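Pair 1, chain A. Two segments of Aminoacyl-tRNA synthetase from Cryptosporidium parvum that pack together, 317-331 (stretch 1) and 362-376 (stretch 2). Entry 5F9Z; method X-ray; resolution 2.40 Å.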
# COMPACT_ATOMS: atom_id res chain seq x y z
N GLU A 317 1.75 43.23 9.38
CA GLU A 317 2.24 42.71 10.65
C GLU A 317 1.15 41.95 11.39
O GLU A 317 1.41 40.89 11.97
CB GLU A 317 2.78 43.86 11.51
CG GLU A 317 4.00 44.57 10.93
CD GLU A 317 3.66 45.53 9.81
OE1 GLU A 317 2.45 45.75 9.56
OE2 GLU A 317 4.59 46.07 9.17
N GLU A 318 -0.08 42.47 11.39
CA GLU A 318 -1.19 41.75 11.99
C GLU A 318 -1.58 40.52 11.18
O GLU A 318 -2.15 39.58 11.74
CB GLU A 318 -2.40 42.67 12.16
CG GLU A 318 -2.23 43.70 13.26
CD GLU A 318 -2.15 43.07 14.64
OE1 GLU A 318 -3.08 42.31 15.00
OE2 GLU A 318 -1.16 43.31 15.36
N GLN A 319 -1.29 40.51 9.88
CA GLN A 319 -1.57 39.33 9.07
C GLN A 319 -0.59 38.20 9.38
O GLN A 319 -0.99 37.04 9.50
CB GLN A 319 -1.51 39.69 7.58
CG GLN A 319 -2.11 38.65 6.66
CD GLN A 319 -2.30 39.17 5.25
OE1 GLN A 319 -1.71 40.18 4.86
NE2 GLN A 319 -3.14 38.49 4.47
N LYS A 320 0.70 38.53 9.52
CA LYS A 320 1.67 37.52 9.93
C LYS A 320 1.43 37.06 11.36
O LYS A 320 1.72 35.90 11.69
CB LYS A 320 3.09 38.07 9.78
N LYS A 321 0.91 37.94 12.21
CA LYS A 321 0.65 37.57 13.60
C LYS A 321 -0.51 36.59 13.70
O LYS A 321 -0.49 35.68 14.54
CB LYS A 321 0.38 38.83 14.42
CG LYS A 321 0.26 38.62 15.91
CD LYS A 321 0.17 39.96 16.62
CE LYS A 321 -0.36 39.81 18.03
NZ LYS A 321 -1.37 40.88 18.33
N ILE A 322 -1.53 36.76 12.86
CA ILE A 322 -2.65 35.82 12.86
C ILE A 322 -2.21 34.47 12.32
O ILE A 322 -2.58 33.42 12.86
CB ILE A 322 -3.83 36.40 12.06
CG1 ILE A 322 -4.48 37.55 12.83
CG2 ILE A 322 -4.86 35.32 11.76
CD1 ILE A 322 -5.04 37.15 14.18
N CYS A 323 -1.42 34.46 11.24
CA CYS A 323 -0.94 33.20 10.68
C CYS A 323 -0.04 32.47 11.67
O CYS A 323 -0.13 31.24 11.80
CB CYS A 323 -0.21 33.46 9.37
SG CYS A 323 -1.23 34.18 8.07
N ASN A 324 0.83 33.20 12.37
CA ASN A 324 1.68 32.56 13.37
C ASN A 324 0.85 32.03 14.53
O ASN A 324 1.15 30.97 15.08
CB ASN A 324 2.74 33.55 13.87
CG ASN A 324 3.80 33.84 12.83
OD1 ASN A 324 3.98 33.09 11.87
ND2 ASN A 324 4.52 34.94 13.02
N GLU A 325 -0.20 32.77 14.93
CA GLU A 325 -1.07 32.29 15.99
C GLU A 325 -1.80 31.02 15.58
O GLU A 325 -1.87 30.05 16.34
CB GLU A 325 -2.07 33.39 16.38
CG GLU A 325 -3.14 32.93 17.35
CD GLU A 325 -4.09 34.04 17.75
OE1 GLU A 325 -4.59 34.01 18.90
OE2 GLU A 325 -4.32 34.95 16.93
N VAL A 326 -2.34 31.00 14.36
CA VAL A 326 -3.02 29.81 13.86
C VAL A 326 -2.03 28.66 13.73
O VAL A 326 -2.33 27.51 14.09
CB VAL A 326 -3.72 30.11 12.53
CG1 VAL A 326 -4.27 28.83 11.91
CG2 VAL A 326 -4.84 31.12 12.73
N GLU A 327 -0.83 28.94 13.21
CA GLU A 327 0.19 27.90 13.08
C GLU A 327 0.61 27.36 14.45
O GLU A 327 0.86 26.16 14.60
CB GLU A 327 1.40 28.43 12.32
CG GLU A 327 2.48 27.40 12.07
CD GLU A 327 3.73 27.99 11.45
OE1 GLU A 327 3.99 29.20 11.67
OE2 GLU A 327 4.44 27.26 10.73
N CYS A 328 0.69 28.24 15.45
CA CYS A 328 1.05 27.80 16.79
C CYS A 328 -0.04 26.93 17.40
O CYS A 328 0.25 25.93 18.07
CB CYS A 328 1.33 29.01 17.68
SG CYS A 328 1.69 28.60 19.41
N ILE A 329 -1.31 27.29 17.18
CA ILE A 329 -2.42 26.49 17.70
C ILE A 329 -2.44 25.12 17.04
O ILE A 329 -2.65 24.10 17.71
CB ILE A 329 -3.75 27.24 17.50
CG1 ILE A 329 -3.79 28.50 18.36
CG2 ILE A 329 -4.93 26.33 17.82
CD1 ILE A 329 -5.02 29.35 18.14
N LEU A 330 -2.20 25.06 15.73
CA LEU A 330 -2.24 23.78 15.03
C LEU A 330 -1.02 22.92 15.36
O LEU A 330 -1.13 21.69 15.42
CB LEU A 330 -2.34 24.01 13.52
CG LEU A 330 -3.76 24.04 12.94
CD1 LEU A 330 -4.63 25.09 13.62
CD2 LEU A 330 -3.70 24.29 11.44
N LYS A 331 0.14 23.54 15.57
CA LYS A 331 1.32 22.78 15.98
C LYS A 331 1.10 22.16 17.36
O LYS A 331 1.46 21.00 17.58
CB LYS A 331 2.56 23.68 15.99
CG LYS A 331 3.39 23.60 14.73
CD LYS A 331 4.62 24.49 14.82
CE LYS A 331 5.64 24.16 13.75
NZ LYS A 331 5.05 24.21 12.38
N ARG A 362 -6.76 24.07 3.42
CA ARG A 362 -6.06 25.33 3.22
C ARG A 362 -6.79 26.43 3.98
O ARG A 362 -8.02 26.46 4.02
CB ARG A 362 -5.95 25.70 1.73
CG ARG A 362 -7.24 26.15 1.05
CD ARG A 362 -6.91 27.06 -0.12
NE ARG A 362 -8.06 27.30 -0.99
CZ ARG A 362 -8.32 26.59 -2.08
NH1 ARG A 362 -7.52 25.60 -2.44
NH2 ARG A 362 -9.39 26.88 -2.82
N PHE A 363 -6.01 27.30 4.62
CA PHE A 363 -6.54 28.43 5.37
C PHE A 363 -6.30 29.70 4.57
O PHE A 363 -5.15 30.04 4.28
CB PHE A 363 -5.89 28.54 6.75
CG PHE A 363 -6.29 27.45 7.71
CD1 PHE A 363 -7.20 26.47 7.35
CD2 PHE A 363 -5.76 27.42 8.99
CE1 PHE A 363 -7.56 25.48 8.24
CE2 PHE A 363 -6.13 26.44 9.89
CZ PHE A 363 -7.03 25.46 9.51
N GLU A 364 -7.38 30.39 4.21
CA GLU A 364 -7.30 31.67 3.53
C GLU A 364 -7.45 32.77 4.57
O GLU A 364 -8.49 32.86 5.24
CB GLU A 364 -8.38 31.78 2.46
CG GLU A 364 -8.33 30.66 1.43
CD GLU A 364 -9.45 30.75 0.41
OE1 GLU A 364 -10.29 31.67 0.52
OE2 GLU A 364 -9.50 29.89 -0.50
N VAL A 365 -6.41 33.59 4.72
CA VAL A 365 -6.36 34.62 5.75
C VAL A 365 -6.26 35.97 5.05
O VAL A 365 -5.17 36.38 4.62
CB VAL A 365 -5.19 34.41 6.72
CG1 VAL A 365 -5.18 35.49 7.79
CG2 VAL A 365 -5.27 33.02 7.35
N GLY A 366 -7.39 36.66 4.93
CA GLY A 366 -7.42 37.98 4.36
C GLY A 366 -7.87 39.02 5.36
O GLY A 366 -8.03 38.73 6.55
N PRO A 367 -8.06 40.26 4.90
CA PRO A 367 -8.54 41.32 5.82
C PRO A 367 -9.79 40.93 6.60
O PRO A 367 -9.84 41.15 7.82
CB PRO A 367 -8.82 42.49 4.87
CG PRO A 367 -8.04 42.21 3.61
CD PRO A 367 -7.51 40.81 3.65
N ARG A 368 -10.79 40.36 5.94
CA ARG A 368 -12.01 39.97 6.63
C ARG A 368 -11.74 38.89 7.68
O ARG A 368 -12.40 38.87 8.73
CB ARG A 368 -13.06 39.48 5.63
N ASP A 369 -10.79 38.00 7.41
CA ASP A 369 -10.46 36.95 8.38
C ASP A 369 -9.71 37.52 9.58
O ASP A 369 -9.94 37.10 10.72
CB ASP A 369 -9.64 35.86 7.70
CG ASP A 369 -10.32 35.32 6.45
OD1 ASP A 369 -11.16 34.40 6.58
OD2 ASP A 369 -10.01 35.81 5.35
N ILE A 370 -8.82 38.49 9.34
CA ILE A 370 -8.11 39.14 10.44
C ILE A 370 -9.09 39.92 11.31
O ILE A 370 -8.96 39.95 12.54
CB ILE A 370 -7.00 40.05 9.88
CG1 ILE A 370 -6.05 39.27 8.99
CG2 ILE A 370 -6.24 40.73 11.02
CD1 ILE A 370 -5.09 40.14 8.21
N GLU A 371 -10.09 40.55 10.68
CA GLU A 371 -11.01 41.40 11.42
C GLU A 371 -11.90 40.60 12.35
O GLU A 371 -12.23 41.05 13.45
CB GLU A 371 -11.85 42.21 10.43
CG GLU A 371 -12.75 43.26 11.07
CD GLU A 371 -13.52 44.06 10.03
OE1 GLU A 371 -13.32 43.81 8.82
OE2 GLU A 371 -14.31 44.94 10.43
N LYS A 372 -12.31 39.40 11.93
CA LYS A 372 -13.20 38.56 12.72
C LYS A 372 -12.46 37.58 13.62
O LYS A 372 -13.12 36.85 14.37
CB LYS A 372 -14.13 37.78 11.79
CG LYS A 372 -14.91 38.64 10.81
CD LYS A 372 -15.63 37.79 9.77
CE LYS A 372 -16.68 36.90 10.42
NZ LYS A 372 -17.77 37.70 11.05
N ARG A 373 -11.13 37.57 13.59
CA ARG A 373 -10.33 36.54 14.26
C ARG A 373 -10.84 35.15 13.90
O ARG A 373 -11.12 34.31 14.76
CB ARG A 373 -10.30 36.76 15.77
CG ARG A 373 -9.38 37.88 16.21
CD ARG A 373 -9.15 37.89 17.71
NE ARG A 373 -8.68 36.60 18.20
CZ ARG A 373 -7.43 36.15 18.10
NH1 ARG A 373 -7.11 34.96 18.59
NH2 ARG A 373 -6.51 36.90 17.51
N SER A 374 -10.97 34.92 12.59
CA SER A 374 -11.44 33.66 12.04
C SER A 374 -10.60 33.34 10.81
O SER A 374 -9.82 34.17 10.34
CB SER A 374 -12.93 33.73 11.69
OG SER A 374 -13.21 33.07 10.47
N VAL A 375 -10.76 32.12 10.29
CA VAL A 375 -10.03 31.68 9.12
C VAL A 375 -10.99 31.00 8.15
O VAL A 375 -11.94 30.32 8.58
CB VAL A 375 -8.86 30.73 9.48
CG1 VAL A 375 -7.77 31.48 10.23
CG2 VAL A 375 -9.37 29.56 10.30
N ARG A 376 -10.75 31.19 6.86
CA ARG A 376 -11.53 30.53 5.81
C ARG A 376 -10.88 29.19 5.50
O ARG A 376 -9.74 29.13 5.03
CB ARG A 376 -11.60 31.41 4.56
CG ARG A 376 -12.15 30.70 3.34
CD ARG A 376 -13.55 30.15 3.59
NE ARG A 376 -14.49 31.21 3.96
CZ ARG A 376 -15.20 31.92 3.09
NH1 ARG A 376 -15.08 31.69 1.79
NH2 ARG A 376 -16.04 32.85 3.51

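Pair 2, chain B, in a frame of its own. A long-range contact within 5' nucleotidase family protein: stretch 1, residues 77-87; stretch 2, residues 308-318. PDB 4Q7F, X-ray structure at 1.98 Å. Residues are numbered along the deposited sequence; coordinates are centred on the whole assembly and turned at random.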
# COMPACT_ATOMS: atom_id res chain seq x y z
N SER B 77 -0.84 -5.66 -7.86
CA SER B 77 -1.79 -5.91 -8.91
C SER B 77 -2.05 -7.39 -9.09
O SER B 77 -1.31 -8.20 -8.57
CB SER B 77 -1.22 -5.36 -10.21
OG SER B 77 -0.19 -6.21 -10.70
N PRO B 78 -3.09 -7.74 -9.87
CA PRO B 78 -3.38 -9.13 -10.18
C PRO B 78 -2.24 -9.80 -10.92
O PRO B 78 -2.17 -11.01 -10.93
CB PRO B 78 -4.61 -9.04 -11.10
CG PRO B 78 -5.27 -7.77 -10.72
CD PRO B 78 -4.12 -6.85 -10.42
N PHE B 79 -1.35 -9.02 -11.54
CA PHE B 79 -0.18 -9.61 -12.22
C PHE B 79 0.71 -10.26 -11.13
O PHE B 79 1.25 -11.38 -11.29
CB PHE B 79 0.55 -8.54 -13.04
CG PHE B 79 1.85 -9.00 -13.66
CD1 PHE B 79 1.93 -10.20 -14.35
CD2 PHE B 79 2.99 -8.20 -13.60
CE1 PHE B 79 3.12 -10.62 -14.94
CE2 PHE B 79 4.18 -8.61 -14.19
CZ PHE B 79 4.25 -9.82 -14.86
N CYS B 80 0.80 -9.57 -10.00
CA CYS B 80 1.56 -10.08 -8.87
C CYS B 80 0.91 -11.40 -8.36
O CYS B 80 1.62 -12.39 -8.13
CB CYS B 80 1.69 -9.01 -7.80
SG CYS B 80 2.68 -7.58 -8.34
N ASN B 81 -0.43 -11.44 -8.22
CA ASN B 81 -1.11 -12.69 -7.84
C ASN B 81 -0.78 -13.79 -8.83
O ASN B 81 -0.48 -14.93 -8.43
CB ASN B 81 -2.63 -12.55 -7.80
CG ASN B 81 -3.09 -11.54 -6.80
OD1 ASN B 81 -2.75 -10.36 -6.89
ND2 ASN B 81 -3.91 -11.97 -5.86
N TYR B 82 -0.88 -13.45 -10.11
CA TYR B 82 -0.59 -14.38 -11.20
C TYR B 82 0.79 -15.00 -11.06
O TYR B 82 0.95 -16.21 -11.21
CB TYR B 82 -0.73 -13.67 -12.55
CG TYR B 82 -0.36 -14.54 -13.74
CD1 TYR B 82 -1.31 -15.33 -14.37
CD2 TYR B 82 0.93 -14.56 -14.23
CE1 TYR B 82 -0.99 -16.13 -15.45
CE2 TYR B 82 1.27 -15.36 -15.31
CZ TYR B 82 0.31 -16.15 -15.91
OH TYR B 82 0.62 -16.94 -16.98
N LEU B 83 1.79 -14.17 -10.75
CA LEU B 83 3.17 -14.66 -10.61
C LEU B 83 3.34 -15.66 -9.48
O LEU B 83 4.00 -16.68 -9.67
CB LEU B 83 4.14 -13.50 -10.39
CG LEU B 83 4.30 -12.51 -11.55
CD1 LEU B 83 5.19 -11.37 -11.09
CD2 LEU B 83 4.85 -13.16 -12.80
N ILE B 84 2.74 -15.37 -8.33
CA ILE B 84 2.84 -16.24 -7.19
C ILE B 84 2.17 -17.57 -7.52
O ILE B 84 2.70 -18.63 -7.21
CB ILE B 84 2.18 -15.66 -5.91
CG1 ILE B 84 2.84 -14.33 -5.50
CG2 ILE B 84 2.29 -16.67 -4.77
CD1 ILE B 84 4.31 -14.43 -5.14
N ALA B 85 1.01 -17.48 -8.19
CA ALA B 85 0.24 -18.66 -8.55
C ALA B 85 0.88 -19.50 -9.66
O ALA B 85 0.51 -20.65 -9.82
CB ALA B 85 -1.18 -18.26 -8.96
N HIS B 86 1.81 -18.95 -10.42
CA HIS B 86 2.43 -19.75 -11.48
C HIS B 86 3.84 -20.22 -11.12
O HIS B 86 3.96 -21.25 -10.46
CB HIS B 86 2.29 -19.07 -12.83
CG HIS B 86 0.88 -19.12 -13.32
ND1 HIS B 86 -0.12 -18.37 -12.75
CD2 HIS B 86 0.28 -19.92 -14.23
CE1 HIS B 86 -1.27 -18.67 -13.32
NE2 HIS B 86 -1.05 -19.61 -14.23
N SER B 87 4.89 -19.51 -11.48
CA SER B 87 6.21 -20.05 -11.09
C SER B 87 6.57 -19.78 -9.63
O SER B 87 7.48 -20.41 -9.09
CB SER B 87 7.30 -19.51 -12.00
OG SER B 87 7.04 -19.88 -13.34
N HIS B 308 1.58 -11.24 -25.34
CA HIS B 308 1.28 -12.63 -25.07
C HIS B 308 1.13 -12.87 -23.56
O HIS B 308 0.19 -13.52 -23.13
CB HIS B 308 2.34 -13.53 -25.67
CG HIS B 308 2.10 -14.98 -25.41
ND1 HIS B 308 0.94 -15.62 -25.80
CD2 HIS B 308 2.86 -15.92 -24.80
CE1 HIS B 308 1.00 -16.89 -25.45
NE2 HIS B 308 2.16 -17.10 -24.84
N LEU B 309 2.03 -12.28 -22.76
CA LEU B 309 1.95 -12.38 -21.30
C LEU B 309 0.65 -11.76 -20.79
O LEU B 309 -0.03 -12.35 -19.96
CB LEU B 309 3.17 -11.74 -20.65
CG LEU B 309 3.22 -11.63 -19.12
CD1 LEU B 309 3.00 -12.98 -18.46
CD2 LEU B 309 4.54 -11.03 -18.67
N ARG B 310 0.32 -10.55 -21.26
CA ARG B 310 -0.95 -9.90 -20.89
C ARG B 310 -2.12 -10.85 -21.17
O ARG B 310 -3.02 -10.99 -20.36
CB ARG B 310 -1.11 -8.59 -21.69
CG ARG B 310 -2.50 -7.93 -21.72
CD ARG B 310 -2.76 -7.02 -20.56
NE ARG B 310 -4.14 -6.51 -20.51
CZ ARG B 310 -4.56 -5.30 -20.89
NH1 ARG B 310 -3.73 -4.40 -21.39
NH2 ARG B 310 -5.85 -4.98 -20.75
N LYS B 311 -2.11 -11.51 -22.33
CA LYS B 311 -3.21 -12.44 -22.69
C LYS B 311 -3.32 -13.61 -21.71
O LYS B 311 -4.42 -13.97 -21.30
CB LYS B 311 -3.03 -13.00 -24.11
CG LYS B 311 -4.15 -13.94 -24.54
CD LYS B 311 -3.82 -14.59 -25.88
CE LYS B 311 -4.98 -15.43 -26.40
NZ LYS B 311 -5.40 -16.53 -25.50
N GLN B 312 -2.17 -14.22 -21.38
CA GLN B 312 -2.14 -15.31 -20.41
C GLN B 312 -2.72 -14.82 -19.09
O GLN B 312 -3.51 -15.51 -18.44
CB GLN B 312 -0.71 -15.78 -20.19
CG GLN B 312 -0.15 -16.60 -21.35
CD GLN B 312 1.33 -16.87 -21.19
OE1 GLN B 312 2.09 -16.01 -20.73
NE2 GLN B 312 1.77 -18.05 -21.61
N LEU B 313 -2.33 -13.62 -18.71
CA LEU B 313 -2.80 -13.02 -17.49
C LEU B 313 -4.31 -12.83 -17.53
O LEU B 313 -5.02 -13.25 -16.62
CB LEU B 313 -2.09 -11.67 -17.26
CG LEU B 313 -2.59 -10.84 -16.09
CD1 LEU B 313 -2.62 -11.65 -14.80
CD2 LEU B 313 -1.71 -9.61 -15.94
N GLU B 314 -4.82 -12.22 -18.61
CA GLU B 314 -6.27 -12.01 -18.73
C GLU B 314 -7.01 -13.36 -18.76
O GLU B 314 -8.07 -13.52 -18.14
CB GLU B 314 -6.60 -11.18 -19.97
CG GLU B 314 -6.03 -9.76 -19.96
CD GLU B 314 -6.58 -8.87 -18.87
OE1 GLU B 314 -7.61 -9.22 -18.19
OE2 GLU B 314 -5.97 -7.78 -18.70
N ASP B 315 -6.45 -14.33 -19.48
CA ASP B 315 -7.08 -15.65 -19.53
C ASP B 315 -7.25 -16.23 -18.10
O ASP B 315 -8.31 -16.72 -17.75
CB ASP B 315 -6.28 -16.60 -20.42
CG ASP B 315 -6.39 -16.25 -21.91
OD1 ASP B 315 -7.17 -15.35 -22.31
OD2 ASP B 315 -5.68 -16.89 -22.71
N TRP B 316 -6.20 -16.12 -17.29
CA TRP B 316 -6.25 -16.60 -15.92
C TRP B 316 -7.28 -15.83 -15.12
O TRP B 316 -8.05 -16.41 -14.38
CB TRP B 316 -4.86 -16.48 -15.28
CG TRP B 316 -4.76 -17.02 -13.92
CD1 TRP B 316 -4.71 -18.34 -13.56
CD2 TRP B 316 -4.59 -16.27 -12.71
NE1 TRP B 316 -4.55 -18.45 -12.20
CE2 TRP B 316 -4.48 -17.20 -11.66
CE3 TRP B 316 -4.54 -14.90 -12.42
CZ2 TRP B 316 -4.33 -16.80 -10.33
CZ3 TRP B 316 -4.38 -14.51 -11.11
CH2 TRP B 316 -4.27 -15.45 -10.08
N LEU B 317 -7.31 -14.51 -15.31
CA LEU B 317 -8.27 -13.68 -14.61
C LEU B 317 -9.72 -14.02 -14.98
O LEU B 317 -10.62 -13.83 -14.17
CB LEU B 317 -7.97 -12.20 -14.87
CG LEU B 317 -6.71 -11.73 -14.14
CD1 LEU B 317 -6.38 -10.32 -14.55
CD2 LEU B 317 -6.89 -11.82 -12.62
N ASP B 318 -9.93 -14.54 -16.18
CA ASP B 318 -11.27 -14.91 -16.62
C ASP B 318 -11.72 -16.28 -16.15
O ASP B 318 -12.88 -16.65 -16.36
CB ASP B 318 -11.37 -14.85 -18.16
CG ASP B 318 -11.36 -13.42 -18.69
OD1 ASP B 318 -11.68 -12.49 -17.90
OD2 ASP B 318 -11.03 -13.23 -19.88
O HOH W 1 2.89 -16.95 -17.93

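Shared backbone geometry in pair 1 (chain A) and pair 2 (chain B). The N, CA and C atoms of 14 central residues superpose with an RMSD of 1.0 Å. In each pair a helix of stretch 1 crosses a helix of stretch 2 steeply, at 68° between 317-331 and 367-372 and at 86° between 78-85 and 308-317, with axes 10.3 and 10.4 Å apart at closest approach. The short helix of pair 1 lies between two strands, whereas stretch 2 of pair 2 is built on one helix that begins earlier in the chain.

I370(A) matches L313(B), and their side-chain centres fall 0.1 Å apart. I370(A) CD1 lies 3.7 Å from Q319(A) CB, and L313(B) CD2 lies 3.8 Å from F79(B) CB, so the matched residues Q319(A) and F79(B) use their CB atoms alike. Beyond CB they differ. The amide of Q319(A) donates a hydrogen bond from NE2 to V365(A) O (2.9 Å), tying the helix to the end of the strand; the ring of F79(B) instead reaches L309(B), with CZ 4.0 Å from CD2. L309(B) matches G366(A), which has no side chain to offer.

I322(A) and Y82(B) coincide to 0.3 Å at CA. I322(A) spreads over three neighbours: its CG1 is 4.1 Å from I370(A) CG2, its CG2 4.0 Å from V365(A) CG1 and its CD1 3.6 Å from R373(A) NH2. Y82(B) is a knob among L309(B), Q312(B), L313(B) and W316(B), with its CB 3.6 Å from L313(B) CD1. Its hydroxyl oxygen OH lies 3.7 Å from Q312(B) CB, and a water bridges Y82(B) OH (2.5 Å from the water O) and Q312(B) OE1 (3.1 Å from the water O).

The sharpest contrast is at R373(A) and W316(B). R373(A) pairs with E325(A) in a two-pronged salt bridge, NH1 to OE1 at 2.7 Å and NH2 to OE2 at 3.0 Å. W316(B) meets A85(B), the match of E325(A), through carbon alone, CZ2 to CB at 3.7 Å. Its face receives the ring edges of Y82(B) and H86(B), with planes at 82° and 77°, and Y82(B) CA sits over its six-membered ring. H86(B) matches V326(A), whose CG1 is 3.6 Å from F363(A) CD2, at the edge of that ring, and whose CG2 is 3.9 Å from V375(A) CG1.

At E318(A) and P78(B) both CB atoms point toward the partner: E318(A) CB is 4.5 Å from I370(A) CG2, and P78(B) CB is 3.9 Å from L317(B) CD2. Pair 1 thus joins apolar packing to direct polar bonds, while pair 2 relies on aromatic and aliphatic surfaces.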